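Side-chain contacts in poly-beta-hydroxybuterate polymerase (Cupriavidus necator, PDB 5T6O), which probably acts as an acyltransferase that builds polyhydroxybutyrate, and is represented here by its catalytic domain, which has an alpha/beta hydrolase fold: residues Val17-Glu21 against Tyr22-Leu26; Gly86-Trp89 against Asp90-Ile93; Ala97-Ala100 against Ile101-Ala104; Gly234-Tyr237 against Cys238-Arg242; Ala376-Ala380 against Pro381-Val385. The protein carries 1 engineered substitution. One frame throughout, in Å; residues are numbered along the deposited sequence.

Contact 1 of 5, residues Val17-Glu21 against Tyr22-Leu26; sequences VFENE and YFQLL. With SO4 (sulfate ion), chain C.
Phe18 CB packs against Leu25 CB within a tight antiparallel beta hairpin, in which strand 14-19 turns through Asn20-Tyr22 into strand 23-28 near one edge of the central sheet. The backbone bonds come first. Val17 N donates a hydrogen bond to Leu25 O, Leu25 N to Phe18 O, and Asn20 N to Phe23 O at 3.0 Å, the last closing the hairpin beside the turn. Polar side chains then illustrate how a turn can be held from within. Asn20 carries its amide between backbone N and carbonyl carbon (chi1 68°), folded back over the turn, and OD1 accepts two backbone hydrogen bonds. Phe23 N arrives almost in line with the C=O bond at 3.2 Å from Asn20 OD1, whereas Tyr22 N lies above the carbonyl plane at 2.8 Å from Asn20 OD1. On the face carrying Glu19 and Gln24 the two chains run alongside, extended, with their flat ends turned 32° apart. A short bond from Gln24 NE2 to Glu19 OE1, 2.8 Å, lies in the Gln24 amide plane.

Apolar packing belongs to the side facing helix 89-108. Phe18 and Phe23 cross at about a right angle as side chains, their rings oblique with centroids 5.5 Å apart, and Val17 CG2 lies 3.9 Å from Leu25 CD2. A sulfate ion, probably from the crystallisation liquor, sits near the edge of the Phe18 ring. Asn20 ND2 donates to His95 O and also, in a nearly straight bond of 3.0 Å, to sulfate O2.

Contact 2 of 5, residues Gly86-Trp89 against Asp90-Ile93; sequences GSTW and DDYI
Trp89 and Ile93, one helical turn apart, make the apolar half of this contact at the start of helix 89-108. The indole extends with CG opposite the backbone N (chi1 172°), which brings it over Ile93; Ile93 CG1 sits against the face of the five-membered ring of Trp89, 4.0 Å from its centroid, in a CH-pi contact. Ile93 CD1 continues over the same indole toward its rim. Asp90 meets this ring differently: its OD1 lies near the ring plane at the edge, 3.7 Å from Trp89 CD1, while its OD2 accepts a hydrogen bond from Cys259 N.

Thr88 supplies the polar half. It occupies the N-cap position, with OG1 between its own backbone N and carbonyl carbon (chi1 65°), and from there Thr88 OG1 accepts a bond from Asp91 N at 2.9 Å. Asp91 reciprocates: its OD2 accepts a hydrogen bond from Thr88 N at 3.0 Å, met from above the carboxylate plane. These two crossed bonds are a capping box, the classic way in which a side chain before a helix and one in its first turn satisfy backbone N-H groups that have no preceding carbonyl. The regular ladder then begins with Tyr92 N to Thr88 O, 3.2 Å, followed by Ile93 N to Trp89 O.

The helix start is sandwiched between other elements. Trp89 and Ile93 rest on Ile124 and Thr127 of helix 120-134 and on Val258 of strand 257-258, Trp89 stacks on Trp239 of helix 234-246, and Tyr92 leans on Pro233 of strand 230-233.

Contact 3 of 5, residues Ala97-Ala100 against Ile101-Ala104; sequences AIRA and IEVA. With SO4 (sulfate ion), chain C.
Arg99 reaches along the helix surface to Glu102 and Val103, and its side chain is a compact example of one cation dividing itself between two anions. From CB, CG lies opposite the backbone N (chi1 -172°), and the bend at chi2 (64°) turns the outer half toward Glu102 and Val103, in the next turn. Arg99 CG comes within 3.8 Å of O2 of a sulfate ion, probably from the crystallisation liquor. Arg99 CD is 3.7 Å from Glu102 OE1 and also near sulfate O2. Arg99 NE then donates to sulfate O2 at 2.8 Å and Arg99 NH1 to sulfate O4 at 2.9 Å; both bonds are nearly straight, and the sulfur lies in the guanidinium plane, at its edge. Asn20 ND2 of the hairpin also bonds sulfate O2. Arg99 NH2 turns to the protein instead, touching Val103 CG2 and forming a salt bridge with Glu102 OE1 at 3.3 Å; this bond is longer and bent, tilted from the guanidinium plane and meeting the oxygen from above the carboxylate plane.

Helix 89-108 packs on strands 72-77 and 14-19 and beside helix 120-134: Ala97 and Ile98 touch helix 120-134, Ala100 and Ala104 strand 72-77, and Val103 Phe18 of strand 14-19.

Contact 4 of 5, residues Gly234-Tyr237 against Cys238-Arg242; sequences GPWY and CWYLR. With SO4 (sulfate ion), chain D.
Gly234 O accepts the N-H of Cys238 at 2.9 Å, the opening bond of helix 234-246, and Cys238 CB rests 3.4 Å from the same oxygen. Pro235 follows with its carbonyl bonded to Trp239 N, and Trp239 CB packs against that oxygen. At Trp236 the side chains take over. Trp236 and Tyr240 run side by side in the same direction, both with CG opposite the backbone N, and their rings meet obliquely: the six-membered ring of Trp236 and the Tyr240 ring have centroids 5.3 Å apart and planes at 38°, with Trp236 CZ3 3.9 Å from Tyr240 CD2. Tyr237 pairs likewise with Leu241, CE1 to CD2 3.8 Å, while its hydroxyl bonds Asp201 of the second subunit.

Further along the helix, Cys238 SG, in a disulfide with Cys182, lies over the centre of one face of the Arg242 guanidinium. Arg242 NH2 donates to Ala180 O, and Arg242 NH1, at 2.9 Å, to O2 of a sulfate ion, probably from the crystallisation liquor, also held by Cys182 N and His243 NE2. The whole exemplifies i to i+4 pairing on an alpha-helix, here within an alpha/beta hydrolase fold and at a subunit interface.

Contact 5 of 5, residues Ala376-Ala380 against Pro381-Val385; sequences AIEPA and PGRYV
Glu378 reaches over to Arg383 across a type VI turn, Pro379 to Gly382, built on the cis peptide bond between Ala380 and Pro381. The turn follows the short, weakly bonded strand 378-379 at the edge of the sheet, and its own closing bond, Gly382 N to Pro379 O at 3.0 Å, is weak. Glu378 adds further bonds across it.

The tight part is the Glu378 carboxylate. CG lies between the backbone N and carbonyl carbon (chi1 68°) and the chain beyond it is extended, directing the oxygens into the bend. Glu378 OE2 accepts from Arg383 N at 2.8 Å. Glu378 OE1 forms a salt bridge with Arg383 NH1 at 3.1 Å, and a weak bond from NH1 to OE2 accompanies it. The two side chains cross at about a right angle, carboxylate and guanidinium planes standing 88° apart; OE1 of Glu378 lies at the guanidinium edge, while NH1 comes from above the carboxylate plane. Tyr384 CE1 lies over one face of the Arg383 guanidinium, toward its rim. The stronger partner of Arg383 NH1 is Glu19 of the hairpin, whose Gln24 NE2 donates to Glu378 OE2.

The outer side is looser. Pro379 is exposed and touches a crystal neighbour, whereas Pro381 is buried and touches Tyr50. In the bend itself, Gly382 CA passes 3.3 Å from Glu378 OE2.

How the contacts relate
The five local contacts form two clusters joined by helix 89-108 and by Tyr22, which packs from contact 1 on Asp91 and Tyr92 of contact 2 (Tyr22 CD2 to Tyr92 CE1 3.7 Å). Contacts 1 and 5 lie together near the sheet edge, centres about 9 Å apart, with Asn20 O and Tyr384 OH 2.6 Å apart in a probable hydrogen bond. Contact 3, its centre about 10 Å from that of contact 1, packs against the hairpin through Phe18, Phe23 and Leu25 and shares its sulfate. Contacts 2 and 4, centres about 9 Å apart, meet through tryptophans and Tyr92. Contacts 4 and 5 mark the extremes, about 28 Å between centres. The two sulfates need not mark a substrate site.

Contact 1 of 5, residues Val17-Glu21 against Tyr22-Leu26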
# COMPACT_ATOMS: atom_id res chain seq x y z
N VAL A 17 27.59 -32.70 -19.87
CA VAL A 17 29.01 -33.02 -19.71
C VAL A 17 29.33 -33.55 -18.32
O VAL A 17 30.48 -33.95 -18.07
CB VAL A 17 29.91 -31.81 -20.05
CG1 VAL A 17 29.81 -31.46 -21.54
CG2 VAL A 17 29.57 -30.57 -19.20
N PHE A 18 28.36 -33.59 -17.41
CA PHE A 18 28.59 -34.07 -16.06
C PHE A 18 27.23 -34.34 -15.43
O PHE A 18 26.26 -33.63 -15.72
CB PHE A 18 29.37 -33.05 -15.20
CG PHE A 18 29.45 -33.43 -13.75
CD1 PHE A 18 30.38 -34.36 -13.32
CD2 PHE A 18 28.57 -32.89 -12.81
CE1 PHE A 18 30.45 -34.73 -11.98
CE2 PHE A 18 28.64 -33.26 -11.45
CZ PHE A 18 29.58 -34.18 -11.05
N GLU A 19 27.16 -35.33 -14.55
CA GLU A 19 25.93 -35.53 -13.81
C GLU A 19 26.23 -36.22 -12.49
O GLU A 19 27.14 -37.06 -12.40
CB GLU A 19 24.90 -36.35 -14.62
CG GLU A 19 25.29 -37.79 -14.85
CD GLU A 19 24.40 -38.50 -15.89
OE1 GLU A 19 23.75 -37.81 -16.70
OE2 GLU A 19 24.38 -39.75 -15.91
N ASN A 20 25.46 -35.87 -11.47
CA ASN A 20 25.47 -36.63 -10.22
C ASN A 20 24.03 -36.74 -9.75
O ASN A 20 23.08 -36.51 -10.52
CB ASN A 20 26.44 -36.02 -9.19
CG ASN A 20 25.99 -34.65 -8.65
OD1 ASN A 20 24.88 -34.18 -8.92
ND2 ASN A 20 26.86 -34.02 -7.88
N GLU A 21 23.84 -37.09 -8.48
CA GLU A 21 22.48 -37.32 -8.00
C GLU A 21 21.65 -36.05 -8.01
O GLU A 21 20.42 -36.12 -8.10
CB GLU A 21 22.51 -37.92 -6.59
CG GLU A 21 23.03 -39.35 -6.54
CD GLU A 21 22.23 -40.29 -7.43
OE1 GLU A 21 20.99 -40.23 -7.40
OE2 GLU A 21 22.86 -41.09 -8.17
N TYR A 22 22.30 -34.89 -7.97
CA TYR A 22 21.62 -33.62 -7.77
C TYR A 22 21.36 -32.86 -9.06
O TYR A 22 20.41 -32.07 -9.11
CB TYR A 22 22.43 -32.73 -6.82
CG TYR A 22 22.55 -33.30 -5.44
CD1 TYR A 22 23.55 -34.23 -5.13
CD2 TYR A 22 21.66 -32.93 -4.43
CE1 TYR A 22 23.65 -34.77 -3.85
CE2 TYR A 22 21.76 -33.47 -3.14
CZ TYR A 22 22.75 -34.38 -2.87
OH TYR A 22 22.85 -34.90 -1.59
N PHE A 23 22.18 -33.05 -10.09
CA PHE A 23 22.02 -32.20 -11.27
C PHE A 23 22.81 -32.78 -12.44
O PHE A 23 23.65 -33.67 -12.29
CB PHE A 23 22.48 -30.77 -11.00
CG PHE A 23 23.97 -30.60 -11.00
CD1 PHE A 23 24.74 -31.11 -9.97
CD2 PHE A 23 24.60 -29.90 -12.02
CE1 PHE A 23 26.13 -30.94 -9.98
CE2 PHE A 23 25.98 -29.72 -12.03
CZ PHE A 23 26.74 -30.24 -11.01
N GLN A 24 22.50 -32.25 -13.63
CA GLN A 24 23.30 -32.42 -14.83
C GLN A 24 23.88 -31.07 -15.24
O GLN A 24 23.19 -30.05 -15.20
CB GLN A 24 22.47 -32.97 -15.99
CG GLN A 24 22.03 -34.41 -15.80
CD GLN A 24 21.24 -34.92 -16.97
OE1 GLN A 24 20.27 -34.29 -17.41
NE2 GLN A 24 21.67 -36.07 -17.51
N LEU A 25 25.16 -31.06 -15.62
CA LEU A 25 25.76 -29.84 -16.15
C LEU A 25 25.62 -29.84 -17.66
O LEU A 25 26.12 -30.76 -18.33
CB LEU A 25 27.24 -29.73 -15.77
CG LEU A 25 27.83 -28.35 -16.10
CD1 LEU A 25 27.21 -27.26 -15.25
CD2 LEU A 25 29.35 -28.38 -15.93
N LEU A 26 24.91 -28.85 -18.20
CA LEU A 26 24.83 -28.69 -19.65
C LEU A 26 25.91 -27.72 -20.12
O LEU A 26 26.25 -26.76 -19.43
CB LEU A 26 23.47 -28.15 -20.09
CG LEU A 26 22.21 -28.85 -19.55
CD1 LEU A 26 20.95 -28.33 -20.26
CD2 LEU A 26 22.31 -30.34 -19.69
S SO4 C . 30.08 -36.34 -7.31
O1 SO4 C . 31.20 -36.59 -6.42
O2 SO4 C . 29.62 -34.95 -7.15
O3 SO4 C . 28.99 -37.26 -7.01
O4 SO4 C . 30.51 -36.57 -8.68

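Contact 2 of 5, residues Gly86-Trp89 against Asp90-Ile93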
# COMPACT_ATOMS: atom_id res chain seq x y z
N GLY A 86 15.52 -36.88 2.00
CA GLY A 86 16.24 -36.30 3.11
C GLY A 86 17.32 -35.30 2.75
O GLY A 86 18.10 -34.92 3.63
N SER A 87 17.38 -34.85 1.50
CA SER A 87 18.41 -33.90 1.08
C SER A 87 18.22 -32.55 1.75
O SER A 87 17.09 -32.09 1.93
CB SER A 87 18.39 -33.72 -0.44
OG SER A 87 18.52 -34.96 -1.11
N THR A 88 19.33 -31.89 2.07
CA THR A 88 19.33 -30.66 2.84
C THR A 88 19.75 -29.48 1.97
O THR A 88 20.26 -29.65 0.86
CB THR A 88 20.28 -30.77 4.03
OG1 THR A 88 21.62 -30.91 3.54
CG2 THR A 88 19.91 -31.97 4.89
N TRP A 89 19.53 -28.28 2.51
CA TRP A 89 20.05 -27.09 1.85
C TRP A 89 21.56 -27.19 1.66
O TRP A 89 22.07 -26.85 0.59
CB TRP A 89 19.69 -25.84 2.66
CG TRP A 89 20.32 -24.55 2.19
CD1 TRP A 89 21.51 -24.02 2.60
CD2 TRP A 89 19.77 -23.61 1.25
NE1 TRP A 89 21.75 -22.83 1.97
CE2 TRP A 89 20.70 -22.55 1.13
CE3 TRP A 89 18.59 -23.57 0.49
CZ2 TRP A 89 20.48 -21.46 0.29
CZ3 TRP A 89 18.37 -22.49 -0.34
CH2 TRP A 89 19.32 -21.45 -0.44
N ASP A 90 22.28 -27.69 2.67
CA ASP A 90 23.73 -27.86 2.57
C ASP A 90 24.11 -28.86 1.49
O ASP A 90 25.11 -28.66 0.78
CB ASP A 90 24.32 -28.29 3.92
CG ASP A 90 24.39 -27.15 4.92
OD1 ASP A 90 23.62 -26.20 4.78
OD2 ASP A 90 25.24 -27.21 5.84
N ASP A 91 23.35 -29.95 1.36
CA ASP A 91 23.63 -30.92 0.31
C ASP A 91 23.63 -30.25 -1.05
O ASP A 91 24.51 -30.50 -1.89
CB ASP A 91 22.60 -32.05 0.32
CG ASP A 91 22.72 -32.98 1.50
OD1 ASP A 91 23.80 -33.05 2.14
OD2 ASP A 91 21.71 -33.67 1.77
N TYR A 92 22.62 -29.42 -1.30
CA TYR A 92 22.48 -28.75 -2.59
C TYR A 92 23.61 -27.76 -2.80
O TYR A 92 24.09 -27.61 -3.93
CB TYR A 92 21.13 -28.05 -2.67
CG TYR A 92 20.01 -28.94 -3.18
CD1 TYR A 92 19.78 -30.19 -2.63
CD2 TYR A 92 19.18 -28.52 -4.22
CE1 TYR A 92 18.75 -31.00 -3.10
CE2 TYR A 92 18.15 -29.32 -4.68
CZ TYR A 92 17.94 -30.55 -4.12
OH TYR A 92 16.91 -31.34 -4.60
N ILE A 93 24.03 -27.06 -1.75
CA ILE A 93 25.12 -26.10 -1.87
C ILE A 93 26.41 -26.81 -2.26
O ILE A 93 27.10 -26.41 -3.21
CB ILE A 93 25.30 -25.30 -0.56
CG1 ILE A 93 24.04 -24.47 -0.26
CG2 ILE A 93 26.52 -24.40 -0.66
CD1 ILE A 93 23.71 -23.43 -1.33

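Contact 3 of 5, residues Ala97-Ala100 against Ile101-Ala104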
# COMPACT_ATOMS: atom_id res chain seq x y z
N ALA A 97 25.72 -26.67 -6.36
CA ALA A 97 26.21 -25.33 -6.69
C ALA A 97 27.73 -25.28 -6.71
O ALA A 97 28.34 -24.87 -7.71
CB ALA A 97 25.65 -24.30 -5.71
N ILE A 98 28.37 -25.67 -5.60
CA ILE A 98 29.82 -25.64 -5.55
C ILE A 98 30.40 -26.64 -6.54
O ILE A 98 31.36 -26.34 -7.26
CB ILE A 98 30.31 -25.89 -4.11
CG1 ILE A 98 29.92 -24.71 -3.21
CG2 ILE A 98 31.81 -26.09 -4.06
CD1 ILE A 98 30.32 -24.88 -1.75
N ARG A 99 29.80 -27.83 -6.63
CA ARG A 99 30.25 -28.83 -7.59
C ARG A 99 30.18 -28.31 -9.03
O ARG A 99 31.10 -28.52 -9.82
CB ARG A 99 29.42 -30.11 -7.44
CG ARG A 99 29.92 -31.32 -8.25
CD ARG A 99 31.30 -31.78 -7.81
NE ARG A 99 31.56 -33.16 -8.22
CZ ARG A 99 32.61 -33.56 -8.94
NH1 ARG A 99 32.72 -34.84 -9.27
NH2 ARG A 99 33.55 -32.70 -9.30
N ALA A 100 29.08 -27.62 -9.38
CA ALA A 100 28.95 -27.11 -10.74
C ALA A 100 29.99 -26.05 -11.05
O ALA A 100 30.53 -26.00 -12.16
CB ALA A 100 27.55 -26.54 -10.97
N ILE A 101 30.28 -25.18 -10.08
CA ILE A 101 31.35 -24.21 -10.26
C ILE A 101 32.67 -24.92 -10.53
O ILE A 101 33.42 -24.53 -11.44
CB ILE A 101 31.44 -23.28 -9.03
CG1 ILE A 101 30.20 -22.39 -8.96
CG2 ILE A 101 32.69 -22.41 -9.08
CD1 ILE A 101 30.06 -21.67 -7.63
N GLU A 102 32.97 -25.98 -9.76
CA GLU A 102 34.24 -26.68 -9.90
C GLU A 102 34.36 -27.34 -11.27
O GLU A 102 35.42 -27.28 -11.91
CB GLU A 102 34.38 -27.72 -8.79
CG GLU A 102 35.64 -28.58 -8.91
CD GLU A 102 35.68 -29.74 -7.91
OE1 GLU A 102 34.60 -30.22 -7.47
OE2 GLU A 102 36.80 -30.18 -7.57
N VAL A 103 33.28 -27.98 -11.74
CA VAL A 103 33.35 -28.70 -13.00
C VAL A 103 33.42 -27.74 -14.17
O VAL A 103 34.22 -27.91 -15.09
CB VAL A 103 32.17 -29.68 -13.13
CG1 VAL A 103 32.18 -30.35 -14.50
CG2 VAL A 103 32.22 -30.73 -12.00
N ALA A 104 32.58 -26.70 -14.15
CA ALA A 104 32.63 -25.70 -15.22
C ALA A 104 34.00 -25.03 -15.28
O ALA A 104 34.56 -24.82 -16.37
CB ALA A 104 31.53 -24.67 -15.03
S SO4 C . 30.08 -36.34 -7.31
O1 SO4 C . 31.20 -36.59 -6.42
O2 SO4 C . 29.62 -34.95 -7.15
O3 SO4 C . 28.99 -37.26 -7.01
O4 SO4 C . 30.51 -36.57 -8.68

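Contact 4 of 5, residues Gly234-Tyr237 against Cys238-Arg242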
# COMPACT_ATOMS: atom_id res chain seq x y z
N GLY A 234 12.17 -32.41 1.88
CA GLY A 234 11.65 -31.87 3.12
C GLY A 234 12.62 -30.95 3.84
O GLY A 234 12.29 -29.79 4.12
N PRO A 235 13.82 -31.44 4.18
CA PRO A 235 14.75 -30.59 4.95
C PRO A 235 15.18 -29.35 4.19
O PRO A 235 15.39 -28.29 4.81
CB PRO A 235 15.93 -31.53 5.23
CG PRO A 235 15.29 -32.93 5.23
CD PRO A 235 14.28 -32.84 4.09
N TRP A 236 15.30 -29.45 2.87
CA TRP A 236 15.67 -28.30 2.04
C TRP A 236 14.60 -27.22 2.10
O TRP A 236 14.89 -26.04 2.33
CB TRP A 236 15.86 -28.77 0.59
CG TRP A 236 16.46 -27.71 -0.31
CD1 TRP A 236 17.76 -27.60 -0.68
CD2 TRP A 236 15.78 -26.61 -0.94
NE1 TRP A 236 17.94 -26.53 -1.51
CE2 TRP A 236 16.74 -25.89 -1.68
CE3 TRP A 236 14.45 -26.18 -0.96
CZ2 TRP A 236 16.41 -24.75 -2.42
CZ3 TRP A 236 14.12 -25.04 -1.70
CH2 TRP A 236 15.11 -24.34 -2.41
N TYR A 237 13.36 -27.61 1.85
CA TYR A 237 12.23 -26.68 1.87
C TYR A 237 12.06 -26.07 3.26
O TYR A 237 11.80 -24.87 3.40
CB TYR A 237 10.99 -27.47 1.40
CG TYR A 237 9.63 -26.81 1.38
CD1 TYR A 237 9.47 -25.44 1.37
CD2 TYR A 237 8.48 -27.60 1.36
CE1 TYR A 237 8.21 -24.87 1.35
CE2 TYR A 237 7.22 -27.04 1.34
CZ TYR A 237 7.08 -25.68 1.35
OH TYR A 237 5.82 -25.12 1.33
N CYS A 238 12.24 -26.88 4.31
CA CYS A 238 12.16 -26.39 5.68
C CYS A 238 13.21 -25.30 5.93
O CYS A 238 12.89 -24.22 6.46
CB CYS A 238 12.36 -27.56 6.64
SG CYS A 238 12.48 -27.14 8.40
N TRP A 239 14.46 -25.57 5.55
CA TRP A 239 15.54 -24.62 5.80
C TRP A 239 15.31 -23.33 5.03
O TRP A 239 15.45 -22.23 5.59
CB TRP A 239 16.88 -25.24 5.39
CG TRP A 239 18.09 -24.46 5.79
CD1 TRP A 239 18.93 -24.72 6.85
CD2 TRP A 239 18.62 -23.29 5.15
NE1 TRP A 239 19.93 -23.77 6.89
CE2 TRP A 239 19.76 -22.89 5.87
CE3 TRP A 239 18.22 -22.54 4.04
CZ2 TRP A 239 20.52 -21.77 5.51
CZ3 TRP A 239 18.98 -21.43 3.69
CH2 TRP A 239 20.11 -21.06 4.42
N TYR A 240 14.97 -23.44 3.75
CA TYR A 240 14.72 -22.26 2.93
C TYR A 240 13.60 -21.40 3.52
O TYR A 240 13.77 -20.19 3.71
CB TYR A 240 14.39 -22.71 1.51
CG TYR A 240 14.20 -21.59 0.52
CD1 TYR A 240 15.16 -20.59 0.36
CD2 TYR A 240 13.08 -21.55 -0.29
CE1 TYR A 240 14.98 -19.57 -0.56
CE2 TYR A 240 12.89 -20.53 -1.21
CZ TYR A 240 13.84 -19.55 -1.34
OH TYR A 240 13.65 -18.54 -2.26
N LEU A 241 12.46 -22.01 3.84
CA LEU A 241 11.35 -21.25 4.42
C LEU A 241 11.75 -20.61 5.75
O LEU A 241 11.46 -19.44 6.00
CB LEU A 241 10.15 -22.18 4.62
CG LEU A 241 8.73 -21.67 4.43
CD1 LEU A 241 8.57 -21.03 3.06
CD2 LEU A 241 7.75 -22.85 4.59
N ARG A 242 12.42 -21.38 6.62
CA ARG A 242 12.72 -20.88 7.96
C ARG A 242 13.72 -19.73 7.93
O ARG A 242 13.49 -18.69 8.56
CB ARG A 242 13.28 -22.03 8.82
CG ARG A 242 13.83 -21.58 10.18
CD ARG A 242 14.21 -22.81 10.99
NE ARG A 242 13.02 -23.54 11.41
CZ ARG A 242 13.04 -24.75 11.95
NH1 ARG A 242 14.20 -25.39 12.10
NH2 ARG A 242 11.91 -25.33 12.34
S SO4 D . 17.79 -26.06 10.77
O1 SO4 D . 19.13 -25.68 11.20
O2 SO4 D . 16.88 -24.94 11.04
O3 SO4 D . 17.33 -27.26 11.47
O4 SO4 D . 17.81 -26.40 9.34

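Contact 5 of 5, residues Ala376-Ala380 against Pro381-Val385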
# COMPACT_ATOMS: atom_id res chain seq x y z
N ALA A 376 31.08 -35.60 -23.33
CA ALA A 376 29.63 -35.56 -23.51
C ALA A 376 28.99 -36.89 -23.13
O ALA A 376 29.50 -37.97 -23.46
CB ALA A 376 29.28 -35.20 -24.96
N ILE A 377 27.87 -36.81 -22.41
CA ILE A 377 27.12 -37.97 -21.94
C ILE A 377 25.90 -38.22 -22.81
O ILE A 377 25.64 -39.36 -23.21
CB ILE A 377 26.72 -37.75 -20.47
CG1 ILE A 377 27.96 -37.76 -19.57
CG2 ILE A 377 25.69 -38.79 -20.03
CD1 ILE A 377 27.67 -37.32 -18.11
N GLU A 378 25.14 -37.18 -23.11
CA GLU A 378 23.91 -37.24 -23.89
C GLU A 378 23.57 -35.82 -24.32
O GLU A 378 24.11 -34.86 -23.76
CB GLU A 378 22.77 -37.86 -23.06
CG GLU A 378 22.34 -36.94 -21.91
CD GLU A 378 21.37 -37.60 -20.92
OE1 GLU A 378 21.22 -38.83 -20.95
OE2 GLU A 378 20.78 -36.87 -20.10
N PRO A 379 22.69 -35.65 -25.31
CA PRO A 379 22.39 -34.28 -25.78
C PRO A 379 21.59 -33.48 -24.76
O PRO A 379 20.80 -34.02 -23.99
CB PRO A 379 21.56 -34.52 -27.05
CG PRO A 379 21.82 -35.96 -27.45
CD PRO A 379 21.99 -36.67 -26.11
N ALA A 380 21.80 -32.16 -24.78
CA ALA A 380 20.88 -31.25 -24.11
C ALA A 380 19.51 -31.44 -24.75
O ALA A 380 19.42 -31.74 -25.94
CB ALA A 380 21.36 -29.82 -24.23
N PRO A 381 18.43 -31.26 -23.97
CA PRO A 381 18.36 -30.71 -22.62
C PRO A 381 18.67 -31.72 -21.50
O PRO A 381 18.63 -31.33 -20.34
CB PRO A 381 16.91 -30.23 -22.52
CG PRO A 381 16.15 -31.15 -23.45
CD PRO A 381 17.10 -31.39 -24.59
N GLY A 382 18.98 -32.97 -21.85
CA GLY A 382 19.27 -33.98 -20.85
C GLY A 382 18.01 -34.64 -20.32
O GLY A 382 16.89 -34.14 -20.45
N ARG A 383 18.20 -35.80 -19.69
CA ARG A 383 17.04 -36.55 -19.21
C ARG A 383 16.53 -36.07 -17.85
O ARG A 383 15.35 -36.31 -17.54
CB ARG A 383 17.37 -38.06 -19.16
CG ARG A 383 18.30 -38.48 -18.05
CD ARG A 383 18.83 -39.91 -18.29
NE ARG A 383 19.65 -40.36 -17.17
CZ ARG A 383 20.94 -40.05 -16.99
NH1 ARG A 383 21.58 -39.30 -17.89
NH2 ARG A 383 21.58 -40.51 -15.93
N TYR A 384 17.35 -35.40 -17.02
CA TYR A 384 16.83 -34.97 -15.72
C TYR A 384 15.65 -34.03 -15.88
O TYR A 384 14.64 -34.16 -15.17
CB TYR A 384 17.91 -34.27 -14.87
CG TYR A 384 18.96 -35.17 -14.25
CD1 TYR A 384 19.22 -36.44 -14.77
CD2 TYR A 384 19.72 -34.73 -13.16
CE1 TYR A 384 20.19 -37.26 -14.21
CE2 TYR A 384 20.70 -35.55 -12.59
CZ TYR A 384 20.93 -36.81 -13.13
OH TYR A 384 21.90 -37.62 -12.59
N VAL A 385 15.73 -33.08 -16.82
CA VAL A 385 14.68 -32.07 -16.93
C VAL A 385 13.37 -32.68 -17.41
O VAL A 385 12.30 -32.08 -17.23
CB VAL A 385 15.14 -30.91 -17.85
CG1 VAL A 385 15.24 -31.40 -19.29
CG2 VAL A 385 14.19 -29.69 -17.72